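Local coordinates for transcriptional regulator, TetR family (Legionella pneumophila subsp. pneumophila str. Philadelphia 1, PDB 3ON4), which probably binds DNA and regulates transcription as a member of the TetR family, through a helix-turn-helix domain joined to an all-helical C-terminal domain, at residues R14-A19 with I36-I42; E55-V59 with P120-Q126; L155-I159 with F185-I190; Q89-D93 with L179-R183. All coordinates share one frame; numbering follows the deposited sequence. Where two conformers were deposited one is given.

Interaction 1 of 4, residues R14-A19 with I36-I42; sequences RILAVA and IATAINI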
# COMPACT_ATOMS: atom_id res chain seq x y z
N ARG A 14 25.91 -7.55 -2.16
CA ARG A 14 25.43 -7.77 -0.79
C ARG A 14 24.71 -6.53 -0.25
O ARG A 14 23.74 -6.64 0.52
CB ARG A 14 26.56 -8.23 0.13
CG ARG A 14 27.15 -9.57 -0.24
CD ARG A 14 27.81 -10.28 0.95
NE ARG A 14 28.62 -9.40 1.78
CZ ARG A 14 29.02 -9.66 3.03
NH1 ARG A 14 29.77 -8.78 3.66
NH2 ARG A 14 28.68 -10.79 3.65
N ILE A 15 25.18 -5.35 -0.66
CA ILE A 15 24.53 -4.09 -0.25
C ILE A 15 23.13 -4.04 -0.86
O ILE A 15 22.15 -3.76 -0.17
CB ILE A 15 25.32 -2.81 -0.69
CG1 ILE A 15 26.61 -2.68 0.11
CG2 ILE A 15 24.42 -1.57 -0.50
CD1 ILE A 15 27.69 -1.76 -0.51
N LEU A 16 23.05 -4.33 -2.15
CA LEU A 16 21.76 -4.32 -2.82
C LEU A 16 20.78 -5.31 -2.17
O LEU A 16 19.62 -4.97 -1.91
CB LEU A 16 21.92 -4.64 -4.30
CG LEU A 16 22.54 -3.51 -5.14
CD1 LEU A 16 23.03 -4.06 -6.50
CD2 LEU A 16 21.55 -2.36 -5.30
N ALA A 17 21.26 -6.51 -1.86
CA ALA A 17 20.37 -7.55 -1.31
C ALA A 17 19.82 -7.18 0.08
O ALA A 17 18.61 -7.38 0.35
CB ALA A 17 21.07 -8.92 -1.30
N VAL A 18 20.66 -6.62 0.94
CA VAL A 18 20.18 -6.22 2.28
C VAL A 18 19.32 -4.96 2.18
O VAL A 18 18.30 -4.87 2.86
CB VAL A 18 21.31 -5.98 3.31
CG1 VAL A 18 20.72 -5.97 4.75
CG2 VAL A 18 22.36 -7.01 3.18
N ALA A 19 19.67 -4.03 1.29
CA ALA A 19 18.87 -2.81 1.12
C ALA A 19 17.46 -3.17 0.67
O ALA A 19 16.45 -2.65 1.19
CB ALA A 19 19.55 -1.83 0.13
N ILE A 36 22.78 -0.87 7.07
CA ILE A 36 23.34 -1.87 6.14
C ILE A 36 24.73 -2.28 6.60
O ILE A 36 25.04 -3.46 6.65
CB ILE A 36 23.44 -1.33 4.69
CG1 ILE A 36 22.04 -1.03 4.14
CG2 ILE A 36 24.16 -2.32 3.80
CD1 ILE A 36 22.08 -0.47 2.74
N ALA A 37 25.55 -1.29 6.93
CA ALA A 37 26.91 -1.52 7.40
C ALA A 37 26.94 -2.46 8.61
O ALA A 37 27.77 -3.39 8.69
CB ALA A 37 27.57 -0.20 7.76
N THR A 38 26.03 -2.21 9.55
CA THR A 38 25.94 -3.02 10.76
C THR A 38 25.48 -4.43 10.39
O THR A 38 26.01 -5.40 10.91
CB THR A 38 24.94 -2.39 11.76
OG1 THR A 38 25.49 -1.15 12.23
CG2 THR A 38 24.67 -3.30 12.96
N ALA A 39 24.54 -4.54 9.46
CA ALA A 39 23.92 -5.85 9.14
C ALA A 39 24.92 -6.82 8.54
O ALA A 39 24.91 -8.01 8.88
CB ALA A 39 22.71 -5.66 8.21
N ILE A 40 25.77 -6.32 7.63
CA ILE A 40 26.71 -7.17 6.89
C ILE A 40 28.18 -6.89 7.22
O ILE A 40 29.10 -7.39 6.55
CB ILE A 40 26.43 -7.13 5.37
CG1 ILE A 40 26.60 -5.72 4.79
CG2 ILE A 40 25.00 -7.66 5.09
CD1 ILE A 40 26.66 -5.67 3.24
N ASN A 41 28.40 -6.10 8.27
CA ASN A 41 29.72 -5.84 8.82
C ASN A 41 30.73 -5.32 7.80
O ASN A 41 31.81 -5.87 7.65
CB ASN A 41 30.25 -7.09 9.55
CG ASN A 41 29.41 -7.45 10.78
OD1 ASN A 41 28.74 -6.58 11.36
ND2 ASN A 41 29.46 -8.73 11.19
N ILE A 42 30.36 -4.24 7.10
CA ILE A 42 31.27 -3.46 6.24
C ILE A 42 31.27 -2.01 6.74
O ILE A 42 30.42 -1.62 7.53
CB ILE A 42 30.86 -3.52 4.72
CG1 ILE A 42 29.48 -2.88 4.51
CG2 ILE A 42 30.93 -4.97 4.21
CD1 ILE A 42 28.96 -2.87 3.07
O HOH W 1 30.96 -9.43 6.05
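Ile15 and Ala19 share one neighbour across this helix pair, the CD1 methyl of Ile36, which lies 3.9 Å from CB of Ala19 and close to CG2 of Ile15. The small alanine gives the long isoleucine room to reach the flank of helix 11-26, and Ile15 and Ile36 cross at about a right angle. On its other branch Ile15 sends CG1 to CD1 of Ile42, 3.8 Å away. Ile42 has CG1 placed between its backbone N and carbonyl carbon (chi1 63°), a setting that brings CD1 against Ile15. Leu57 of helix 54-77 packs on Ala19 and Ile36, and Ile47 of helix 44-50 on Ile36 and Ile42.

Toward solvent the packing gives way to polar contacts. In one of its two modelled conformers Arg14 carries its guanidinium past Ile40, whose CB lies over one face near the rim. In that conformer a water in the guanidinium plane accepts from NH1 of Arg14 at 2.7 Å and donates to O of Ile40 at 2.8 Å. It thereby serves the backbone carbonyl of Ile40, while CB of Arg14 lies 4.0 Å from CD1 of Ile40.

The short helix axes cross at 106°, close to perpendicular. The first helix thus packs across the first helix of the predicted helix-turn-helix, as in the three-helix DNA-binding domain of TetR-family proteins.

Interaction 2 of 4, residues E55-V59 with P120-Q126; sequences EDLGV and PVSIQNQ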
# COMPACT_ATOMS: atom_id res chain seq x y z
N GLU A 55 19.82 8.10 -2.59
CA GLU A 55 19.08 8.07 -3.86
C GLU A 55 19.66 7.08 -4.86
O GLU A 55 18.91 6.33 -5.50
CB GLU A 55 19.02 9.47 -4.48
CG GLU A 55 18.41 9.56 -5.89
CD GLU A 55 18.33 11.00 -6.42
OE1 GLU A 55 18.54 11.98 -5.65
OE2 GLU A 55 18.04 11.15 -7.61
N ASP A 56 20.99 7.10 -5.00
CA ASP A 56 21.67 6.18 -5.91
C ASP A 56 21.37 4.72 -5.59
O ASP A 56 21.20 3.90 -6.50
CB ASP A 56 23.18 6.41 -5.88
CG ASP A 56 23.57 7.78 -6.44
OD1 ASP A 56 23.13 8.12 -7.53
OD2 ASP A 56 24.33 8.49 -5.77
N LEU A 57 21.32 4.40 -4.29
CA LEU A 57 21.03 3.04 -3.86
C LEU A 57 19.57 2.73 -4.15
O LEU A 57 19.27 1.66 -4.69
CB LEU A 57 21.35 2.85 -2.38
CG LEU A 57 20.98 1.49 -1.76
CD1 LEU A 57 21.68 0.36 -2.51
CD2 LEU A 57 21.35 1.47 -0.26
N GLY A 58 18.67 3.66 -3.83
CA GLY A 58 17.25 3.46 -4.12
C GLY A 58 17.00 3.11 -5.60
O GLY A 58 16.30 2.16 -5.91
N VAL A 59 17.57 3.89 -6.51
CA VAL A 59 17.42 3.68 -7.95
C VAL A 59 17.93 2.29 -8.34
O VAL A 59 17.28 1.54 -9.09
CB VAL A 59 18.17 4.77 -8.74
CG1 VAL A 59 18.37 4.39 -10.22
CG2 VAL A 59 17.44 6.11 -8.62
N PRO A 120 12.94 11.12 -4.35
CA PRO A 120 13.49 11.81 -5.49
C PRO A 120 12.84 11.31 -6.79
O PRO A 120 12.42 10.16 -6.87
CB PRO A 120 14.97 11.45 -5.44
CG PRO A 120 15.23 11.15 -4.01
CD PRO A 120 14.00 10.49 -3.52
N VAL A 121 12.79 12.17 -7.80
CA VAL A 121 12.13 11.83 -9.05
C VAL A 121 12.75 10.59 -9.73
O VAL A 121 12.04 9.76 -10.32
CB VAL A 121 12.14 13.03 -10.03
CG1 VAL A 121 11.69 12.60 -11.42
CG2 VAL A 121 11.28 14.17 -9.47
N SER A 122 14.08 10.44 -9.64
CA SER A 122 14.72 9.25 -10.21
C SER A 122 14.10 7.96 -9.66
O SER A 122 13.87 6.99 -10.40
CB SER A 122 16.22 9.26 -9.95
OG SER A 122 16.47 9.22 -8.55
N ILE A 123 13.80 7.93 -8.38
CA ILE A 123 13.26 6.72 -7.78
C ILE A 123 11.79 6.56 -8.16
O ILE A 123 11.32 5.45 -8.45
CB ILE A 123 13.46 6.73 -6.25
CG1 ILE A 123 14.97 6.76 -5.93
CG2 ILE A 123 12.83 5.52 -5.61
CD1 ILE A 123 15.27 6.81 -4.41
N GLN A 124 11.05 7.67 -8.12
CA GLN A 124 9.66 7.69 -8.59
C GLN A 124 9.54 7.05 -9.97
O GLN A 124 8.69 6.19 -10.20
CB GLN A 124 9.14 9.13 -8.66
CG GLN A 124 8.89 9.77 -7.31
CD GLN A 124 8.30 11.16 -7.45
OE1 GLN A 124 8.41 11.79 -8.49
NE2 GLN A 124 7.69 11.64 -6.39
N ASN A 125 10.39 7.49 -10.90
CA ASN A 125 10.37 6.98 -12.27
C ASN A 125 10.70 5.47 -12.36
O ASN A 125 10.08 4.73 -13.13
CB ASN A 125 11.25 7.86 -13.19
CG ASN A 125 10.64 9.25 -13.44
OD1 ASN A 125 9.55 9.56 -12.94
ND2 ASN A 125 11.34 10.08 -14.18
N GLN A 126 11.61 4.99 -11.52
CA GLN A 126 11.90 3.55 -11.51
C GLN A 126 10.73 2.76 -10.94
O GLN A 126 10.39 1.67 -11.43
CB GLN A 126 13.16 3.23 -10.70
CG GLN A 126 14.41 3.79 -11.28
CD GLN A 126 14.84 3.12 -12.57
OE1 GLN A 126 14.53 1.95 -12.84
NE2 GLN A 126 15.56 3.88 -13.39
O HOH W 2 15.94 12.49 -8.82
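The joint between the DNA-binding domain and the C-terminal domain of this TetR-family protein runs through Glu55 and Ser122, each near the start of a helix. OG of Ser122 donates to OE2 of Glu55 at 2.7 Å, meeting the carboxylate on its anti side and 28° out of its plane. A water donates to the same OE2 at 2.8 Å and accepts from N of Ser122, so the oxygen receives two hydrogen bonds. The water also links the glutamate to an amide in the first turn of helix 121-144, where the helix dipole would probably favour a negative charge. Glu55 spans the gap because its chain is fully extended, with CG anti to the backbone N (chi1 173°), and its CD passes 3.5 Å from CB of Pro120. That proline occupies the N-cap position, where its lack of an N-H costs the helix nothing.

Beyond the polar pair the contact is apolar. CG2 of Val59 touches CG1 of Ile123 at 3.7 Å, and CD1 of Ile123 runs on to CA of Gly58, 3.9 Å away. With no side chain there, Gly58 lets the methyl lie against the helix backbone. CG of Gln126 adds aliphatic surface beside CG1 of Val59.

The short axes are nearly parallel, 7° apart. Ile62 of helix 54-77 extends the seam along Ile123 and Gln126, while on the far flank Leu57 packs against helices 11-26 and 33-40.

Interaction 3 of 4, residues L155-I159 with F185-I190; sequences LAKQI and FIDQTI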
# COMPACT_ATOMS: atom_id res chain seq x y z
N LEU A 155 -8.67 -5.55 -16.02
CA LEU A 155 -8.47 -6.70 -15.13
C LEU A 155 -7.02 -6.75 -14.63
O LEU A 155 -6.77 -7.10 -13.47
CB LEU A 155 -8.83 -8.02 -15.85
CG LEU A 155 -8.84 -9.32 -15.04
CD1 LEU A 155 -9.59 -9.18 -13.73
CD2 LEU A 155 -9.47 -10.49 -15.88
N ALA A 156 -6.07 -6.44 -15.51
CA ALA A 156 -4.67 -6.38 -15.09
C ALA A 156 -4.54 -5.39 -13.91
O ALA A 156 -3.89 -5.68 -12.92
CB ALA A 156 -3.76 -5.96 -16.27
N LYS A 157 -5.18 -4.23 -14.02
CA LYS A 157 -5.11 -3.23 -12.95
C LYS A 157 -5.84 -3.64 -11.67
O LYS A 157 -5.38 -3.32 -10.59
CB LYS A 157 -5.58 -1.86 -13.46
CG LYS A 157 -4.59 -1.30 -14.51
CD LYS A 157 -5.01 0.01 -15.10
CE LYS A 157 -3.94 0.50 -16.08
NZ LYS A 157 -4.38 1.60 -16.96
N GLN A 158 -6.95 -4.38 -11.79
CA GLN A 158 -7.63 -4.90 -10.60
C GLN A 158 -6.75 -5.91 -9.88
O GLN A 158 -6.64 -5.93 -8.63
CB GLN A 158 -8.97 -5.55 -10.96
CG GLN A 158 -10.10 -4.59 -11.25
CD GLN A 158 -11.35 -5.35 -11.65
OE1 GLN A 158 -11.26 -6.26 -12.47
NE2 GLN A 158 -12.49 -5.01 -11.07
N ILE A 159 -6.11 -6.77 -10.67
CA ILE A 159 -5.31 -7.82 -10.11
C ILE A 159 -4.15 -7.22 -9.33
O ILE A 159 -3.92 -7.62 -8.19
CB ILE A 159 -4.77 -8.79 -11.17
CG1 ILE A 159 -5.89 -9.67 -11.72
CG2 ILE A 159 -3.68 -9.71 -10.56
CD1 ILE A 159 -5.47 -10.40 -13.00
N PHE A 185 -10.28 -14.13 -6.12
CA PHE A 185 -10.64 -13.20 -7.20
C PHE A 185 -10.13 -13.71 -8.55
O PHE A 185 -10.86 -13.69 -9.56
CB PHE A 185 -10.09 -11.80 -6.93
CG PHE A 185 -10.28 -10.84 -8.09
CD1 PHE A 185 -11.46 -10.14 -8.25
CD2 PHE A 185 -9.26 -10.63 -9.01
CE1 PHE A 185 -11.64 -9.26 -9.31
CE2 PHE A 185 -9.41 -9.73 -10.05
CZ PHE A 185 -10.61 -9.05 -10.21
N ILE A 186 -8.89 -14.17 -8.57
CA ILE A 186 -8.27 -14.68 -9.80
C ILE A 186 -9.08 -15.89 -10.32
O ILE A 186 -9.50 -15.92 -11.49
CB ILE A 186 -6.78 -15.06 -9.55
CG1 ILE A 186 -5.93 -13.82 -9.26
CG2 ILE A 186 -6.19 -15.81 -10.74
CD1 ILE A 186 -4.51 -14.11 -8.67
N ASP A 187 -9.31 -16.85 -9.42
CA ASP A 187 -9.97 -18.10 -9.75
C ASP A 187 -11.40 -17.88 -10.21
O ASP A 187 -11.89 -18.62 -11.06
CB ASP A 187 -9.97 -19.04 -8.54
CG ASP A 187 -8.59 -19.53 -8.17
OD1 ASP A 187 -7.63 -19.31 -8.95
OD2 ASP A 187 -8.47 -20.17 -7.08
N GLN A 188 -12.09 -16.91 -9.61
CA GLN A 188 -13.50 -16.69 -9.95
C GLN A 188 -13.68 -15.78 -11.17
O GLN A 188 -14.71 -15.87 -11.85
CB GLN A 188 -14.29 -16.16 -8.75
CG GLN A 188 -14.33 -17.12 -7.53
CD GLN A 188 -14.94 -18.48 -7.85
OE1 GLN A 188 -16.08 -18.57 -8.30
NE2 GLN A 188 -14.17 -19.55 -7.62
N THR A 189 -12.69 -14.95 -11.47
CA THR A 189 -12.82 -13.93 -12.53
C THR A 189 -12.25 -14.38 -13.87
O THR A 189 -12.83 -14.06 -14.91
CB THR A 189 -12.19 -12.58 -12.11
OG1 THR A 189 -12.68 -12.20 -10.82
CG2 THR A 189 -12.54 -11.47 -13.13
N ILE A 190 -11.13 -15.11 -13.85
CA ILE A 190 -10.45 -15.53 -15.09
C ILE A 190 -10.94 -16.87 -15.63
O ILE A 190 -11.14 -17.81 -14.87
CB ILE A 190 -8.92 -15.63 -14.88
CG1 ILE A 190 -8.32 -14.27 -14.59
CG2 ILE A 190 -8.24 -16.24 -16.12
CD1 ILE A 190 -6.89 -14.34 -14.19
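The helical segments 155-159 and 185-189, parts of helices 149-173 and 177-189, run roughly antiparallel, their short axes 155° apart and 11.7 Å from each other at closest approach. That spacing is wide enough for a phenylalanine to lie between them: the ring of Phe185 leaves its helix with CG anti to the backbone N (chi1 172°) and reaches across to the other helix. CD1 of Leu155 lies 3.7 Å from CZ of the ring, approaching obliquely, while CG1 of Ile159 meets the ring edge near CE2. OE1 of Gln158 also comes in at the edge, 3.6 Å from CZ, where the slightly positive ring hydrogens suit an oxygen. The amide stands at 90° to the ring, and its NE2 is hydrogen-bonded to O of Gly181 of the second subunit.

Farther along, CG2 of Thr189 touches CD1 of Leu155 at 3.8 Å. The hydroxyl, which also sits over one face of the Phe185 ring near its rim, donates to O of Phe185 at 2.7 Å; N of Thr189 reaches this oxygen from the opposite face of the carbonyl plane. The polar half of Thr189 is thus satisfied within its own helix, leaving its methyl for the apolar contact. Ile190 lays CG1 against CD2 of Leu155 at 4.2 Å.

Gln158 packs on Phe185 of the second subunit and Phe185 on its Gln158, consistent with the four-helix-bundle dimer interface usual in TetR-family proteins. Within the subunit, Leu138 and Leu142 of helix 121-144 and Ile88 of helix 84-98 pack on Ile159, Leu155 and Ile190.

Interaction 4 of 4, residues Q89-D93 with L179-R183; sequences QKFFD and LEGVR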
# COMPACT_ATOMS: atom_id res chain seq x y z
N GLN A 89 -2.01 -17.31 -11.84
CA GLN A 89 -1.87 -17.98 -10.53
C GLN A 89 -0.39 -18.10 -10.12
O GLN A 89 -0.01 -17.85 -8.96
CB GLN A 89 -2.55 -19.37 -10.53
CG GLN A 89 -4.09 -19.32 -10.65
CD GLN A 89 -4.74 -20.67 -10.93
OE1 GLN A 89 -4.15 -21.56 -11.56
NE2 GLN A 89 -5.98 -20.83 -10.47
N LYS A 90 0.47 -18.45 -11.07
CA LYS A 90 1.90 -18.60 -10.78
C LYS A 90 2.58 -17.26 -10.55
O LYS A 90 3.54 -17.16 -9.77
CB LYS A 90 2.62 -19.38 -11.90
CG LYS A 90 2.20 -20.82 -12.04
CD LYS A 90 2.58 -21.72 -10.85
CE LYS A 90 2.09 -23.14 -11.09
NZ LYS A 90 2.29 -24.11 -9.95
N PHE A 91 2.10 -16.22 -11.23
CA PHE A 91 2.54 -14.85 -10.96
C PHE A 91 2.31 -14.51 -9.49
O PHE A 91 3.22 -14.03 -8.81
CB PHE A 91 1.82 -13.86 -11.88
CG PHE A 91 1.70 -12.48 -11.32
CD1 PHE A 91 2.74 -11.57 -11.44
CD2 PHE A 91 0.54 -12.08 -10.68
CE1 PHE A 91 2.62 -10.29 -10.93
CE2 PHE A 91 0.42 -10.80 -10.17
CZ PHE A 91 1.44 -9.92 -10.29
N PHE A 92 1.11 -14.79 -8.98
CA PHE A 92 0.85 -14.51 -7.57
C PHE A 92 1.74 -15.35 -6.64
O PHE A 92 2.30 -14.81 -5.67
CB PHE A 92 -0.62 -14.71 -7.22
CG PHE A 92 -0.99 -14.24 -5.83
CD1 PHE A 92 -0.54 -13.02 -5.35
CD2 PHE A 92 -1.77 -15.02 -5.00
CE1 PHE A 92 -0.88 -12.58 -4.05
CE2 PHE A 92 -2.10 -14.60 -3.71
CZ PHE A 92 -1.66 -13.37 -3.25
N ASP A 93 1.92 -16.64 -6.96
CA ASP A 93 2.87 -17.49 -6.20
C ASP A 93 4.28 -16.89 -6.20
O ASP A 93 4.96 -16.86 -5.15
CB ASP A 93 2.91 -18.93 -6.75
CG ASP A 93 1.61 -19.72 -6.50
OD1 ASP A 93 0.75 -19.34 -5.66
OD2 ASP A 93 1.48 -20.78 -7.15
N LEU A 179 -4.73 -12.85 1.53
CA LEU A 179 -4.04 -13.38 0.35
C LEU A 179 -4.90 -14.42 -0.36
O LEU A 179 -4.88 -14.52 -1.58
CB LEU A 179 -2.70 -13.99 0.76
CG LEU A 179 -1.76 -13.03 1.49
CD1 LEU A 179 -0.49 -13.72 1.94
CD2 LEU A 179 -1.43 -11.84 0.63
N GLU A 180 -5.66 -15.18 0.42
CA GLU A 180 -6.61 -16.15 -0.17
C GLU A 180 -7.63 -15.42 -1.02
O GLU A 180 -8.03 -15.91 -2.06
CB GLU A 180 -7.29 -16.97 0.92
CG GLU A 180 -6.35 -17.93 1.64
CD GLU A 180 -7.01 -18.64 2.82
OE1 GLU A 180 -8.19 -18.35 3.10
OE2 GLU A 180 -6.35 -19.49 3.46
N GLY A 181 -8.04 -14.24 -0.58
CA GLY A 181 -8.96 -13.38 -1.31
C GLY A 181 -8.48 -12.96 -2.68
O GLY A 181 -9.27 -12.85 -3.62
N VAL A 182 -7.17 -12.73 -2.80
CA VAL A 182 -6.56 -12.40 -4.08
C VAL A 182 -6.68 -13.61 -5.00
O VAL A 182 -7.09 -13.49 -6.16
CB VAL A 182 -5.08 -12.06 -3.94
CG1 VAL A 182 -4.50 -11.68 -5.31
CG2 VAL A 182 -4.89 -10.94 -2.90
N ARG A 183 -6.30 -14.77 -4.49
CA ARG A 183 -6.43 -16.01 -5.25
C ARG A 183 -7.87 -16.30 -5.64
O ARG A 183 -8.12 -16.68 -6.77
CB ARG A 183 -5.81 -17.18 -4.50
CG ARG A 183 -5.84 -18.51 -5.23
CD ARG A 183 -5.21 -18.48 -6.63
NE ARG A 183 -5.31 -19.82 -7.20
CZ ARG A 183 -4.35 -20.75 -7.19
NH1 ARG A 183 -3.15 -20.53 -6.68
NH2 ARG A 183 -4.61 -21.94 -7.73
O HOH W 3 -1.56 -18.27 -6.71
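A single water gathers three polar groups between Gln89, Asp93 and Arg183: it donates to O of Gln89 and to OD1 of Asp93, each at 2.8 Å, and accepts from NH1 of Arg183 at 2.8 Å. The site lies in the all-helical C-terminal domain, where helices 84-98 and 177-189 run antiparallel at 160° between the short axes. OD1 of Asp93 is 4.2 Å from NH1 of Arg183, too far for a salt bridge, so the water mediates between the opposite charges. The guanidinium is held at NE by a salt bridge to OD1 of Asp187, which also accepts from NE2 of Gln89. This shared oxygen draws both donors together, which accounts for NE2 of Gln89 lying 3.5 Å from NE of Arg183 without a bond between them. CG of Gln89 sits over one guanidinium face toward its rim; the long glutamine thus offers carbon to the cation and its amide to Asp187.

On the buried side the contact passes to Phe92. Its CG stands anti to the backbone N (chi1 -171°), which swings the ring across to helix 177-189. CE2 lies 3.5 Å from O of Leu179, and Val163 of helix 149-173 packs against both Phe92 and Val182. A flat ring suits a branched valine here: CG1 of Val182 makes a CH-pi contact over the ring face, 3.9 Å from the centroid and 11° off its normal.

How the interactions relate
The four contacts fall into two pairs on opposite sides of the centre of an all-helical subunit. Interactions 1 and 2 adjoin, centres 19 Å apart, because Leu57 of helix 54-77 packs into Ile15, Ala19 and Ile36; interaction 2 then carries the predicted DNA-binding end over to helix 121-144. Interactions 3 and 4, centres about 10 Å apart, share helix 177-189; Asp187 and Gln89 link them by a probable hydrogen bond. Interaction 1 closes early in the sequence, whereas 2 and 4 alternate, as do 3 and 4, interlacing the C-terminal helices. About 37 Å separates the centres of interactions 1 and 3, the predicted DNA-binding end from the dimer interface.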